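Local coordinates for protein short chain dehydrogenase (Salmonella typhi, PDB 3G1T) that probably catalyses NAD(P)-dependent oxidation or reduction, as a Rossmann-fold short chain dehydrogenase, at residues A[172-175]-A[176-179]. Residues are numbered along the deposited sequence; the frame is centred on the assembly and turned at random.
Sequences FATE and GMMQ
The side chains of E175 and M178 run alongside each other from one face of helix 165-185. The M178 chain bends at chi2 (-84°) and again at chi3. This turns its methyl back, and CE of M178 sits 3.3 Å from OE1 of E175. A turn at chi2 (-82°) swings the E175 carboxylate round to meet that methyl. Its OE1 accepts a hydrogen bond from a water at 2.7 Å. The same water accepts a hydrogen bond from NE2 of Q179, one turn on, at 2.9 Å. CG of Q179 passes 3.2 Å from the backbone O of E175, which also takes the helical hydrogen bond from N of Q179 at 2.9 Å. On another side of the helix, CE of M177 lies 4.1 Å from CA of T174. M177 and M178 both pack on F151 of strand 147-152, within the beta-alpha-beta unit of the Rossmann fold. OE2 of E175 has a salt bridge to R158 and hydrogen bonds with S153 and T242. OE1 of Q179 is hydrogen-bonded to N of G160 of the second subunit. Both carboxylate oxygens of the buried E175 are therefore engaged, and R158 would be expected to stabilise its negative charge. The water links this carboxylate to a side chain hydrogen-bonded across the dimer interface.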
ATOM      1  N   PHE A 172       1.910   1.939   4.658  1.00 14.18           N
ATOM      2  CA  PHE A 172       2.796   2.346   3.549  1.00 16.00           C
ATOM      3  C   PHE A 172       1.906   2.828   2.405  1.00 14.88           C
ATOM      4  O   PHE A 172       2.161   3.915   1.797  1.00 14.82           O
ATOM      5  CB  PHE A 172       3.633   1.140   3.106  1.00 15.73           C
ATOM      6  CG  PHE A 172       5.002   1.112   3.718  1.00 15.41           C
ATOM      7  CD1 PHE A 172       5.161   0.633   5.052  1.00 14.13           C
ATOM      8  CD2 PHE A 172       6.085   1.626   3.042  1.00 14.77           C
ATOM      9  CE1 PHE A 172       6.430   0.603   5.638  1.00 14.73           C
ATOM     10  CE2 PHE A 172       7.419   1.596   3.578  1.00 14.30           C
ATOM     11  CZ  PHE A 172       7.567   1.073   4.945  1.00 14.71           C
ATOM     12  N   ALA A 173       0.832   2.089   2.075  1.00 14.92           N
ATOM     13  CA  ALA A 173      -0.055   2.510   0.945  1.00 15.33           C
ATOM     14  C   ALA A 173      -0.691   3.876   1.237  1.00 16.84           C
ATOM     15  O   ALA A 173      -0.910   4.740   0.323  1.00 15.38           O
ATOM     16  CB  ALA A 173      -1.194   1.473   0.718  1.00 13.57           C
ATOM     17  N   THR A 174      -1.020   4.092   2.518  1.00 14.92           N
ATOM     18  CA  THR A 174      -1.615   5.359   2.901  1.00 15.68           C
ATOM     19  C   THR A 174      -0.610   6.531   2.697  1.00 15.13           C
ATOM     20  O   THR A 174      -1.022   7.632   2.180  1.00 16.03           O
ATOM     21  CB  THR A 174      -2.020   5.318   4.424  1.00 14.35           C
ATOM     22  OG1 THR A 174      -3.014   4.290   4.585  1.00 15.43           O
ATOM     23  CG2 THR A 174      -2.640   6.682   4.802  1.00 12.13           C
ATOM     24  N   GLU A 175       0.679   6.356   3.081  1.00 14.75           N
ATOM     25  CA  GLU A 175       1.737   7.410   2.771  1.00 13.78           C
ATOM     26  C   GLU A 175       1.854   7.698   1.255  1.00 14.54           C
ATOM     27  O   GLU A 175       1.882   8.841   0.845  1.00 16.47           O
ATOM     28  CB  GLU A 175       3.127   6.997   3.353  1.00 15.23           C
ATOM     29  CG  GLU A 175       2.985   6.838   4.948  1.00 14.09           C
ATOM     30  CD  GLU A 175       3.081   8.164   5.716  1.00 17.90           C
ATOM     31  OE1 GLU A 175       3.065   9.238   5.038  1.00 19.38           O
ATOM     32  OE2 GLU A 175       3.220   8.131   6.991  1.00 18.10           O
ATOM     33  N   GLY A 176       1.929   6.655   0.459  1.00 15.68           N
ATOM     34  CA  GLY A 176       1.927   6.816  -0.997  1.00 14.65           C
ATOM     35  C   GLY A 176       0.739   7.597  -1.544  1.00 13.19           C
ATOM     36  O   GLY A 176       0.883   8.569  -2.357  1.00 15.64           O
ATOM     37  N   MET A 177      -0.447   7.216  -1.105  1.00 13.07           N
ATOM     38  CA  MET A 177      -1.671   7.833  -1.649  1.00 15.42           C
ATOM     39  C   MET A 177      -1.736   9.285  -1.169  1.00 17.23           C
ATOM     40  O   MET A 177      -2.082  10.201  -1.941  1.00 16.79           O
ATOM     41  CB  MET A 177      -2.860   6.982  -1.249  1.00 18.12           C
ATOM     42  CG  MET A 177      -4.228   7.655  -1.186  1.00 25.60           C
ATOM     43  SD  MET A 177      -5.618   6.562  -0.593  1.00 15.92           S
ATOM     44  CE  MET A 177      -5.146   6.076   1.047  1.00 25.14           C
ATOM     45  N   MET A 178      -1.337   9.546   0.086  1.00 15.17           N
ATOM     46  CA  MET A 178      -1.221  10.913   0.576  1.00 14.35           C
ATOM     47  C   MET A 178      -0.207  11.733  -0.271  1.00 14.39           C
ATOM     48  O   MET A 178      -0.555  12.858  -0.714  1.00 16.32           O
ATOM     49  CB  MET A 178      -0.747  10.969   2.028  1.00 13.17           C
ATOM     50  CG  MET A 178      -0.346  12.451   2.557  1.00 15.91           C
ATOM     51  SD  MET A 178       1.244  13.117   2.268  1.00  7.90           S
ATOM     52  CE  MET A 178       2.167  11.931   3.442  1.00 15.67           C
ATOM     53  N   GLN A 179       0.953  11.156  -0.618  1.00 13.15           N
ATOM     54  CA  GLN A 179       1.988  11.875  -1.457  1.00 14.42           C
ATOM     55  C   GLN A 179       1.488  12.162  -2.855  1.00 15.28           C
ATOM     56  O   GLN A 179       1.739  13.287  -3.302  1.00 12.86           O
ATOM     57  CB  GLN A 179       3.289  11.082  -1.589  1.00 13.16           C
ATOM     58  CG  GLN A 179       3.994  11.009  -0.216  1.00 12.22           C
ATOM     59  CD  GLN A 179       5.346  10.360  -0.314  1.00 14.61           C
ATOM     60  OE1 GLN A 179       5.957  10.293  -1.387  1.00 15.75           O
ATOM     61  NE2 GLN A 179       5.852   9.886   0.831  1.00 16.02           N
TER
HETATM   62  O   HOH W   1       5.125  10.183   3.638  1.00 17.50           O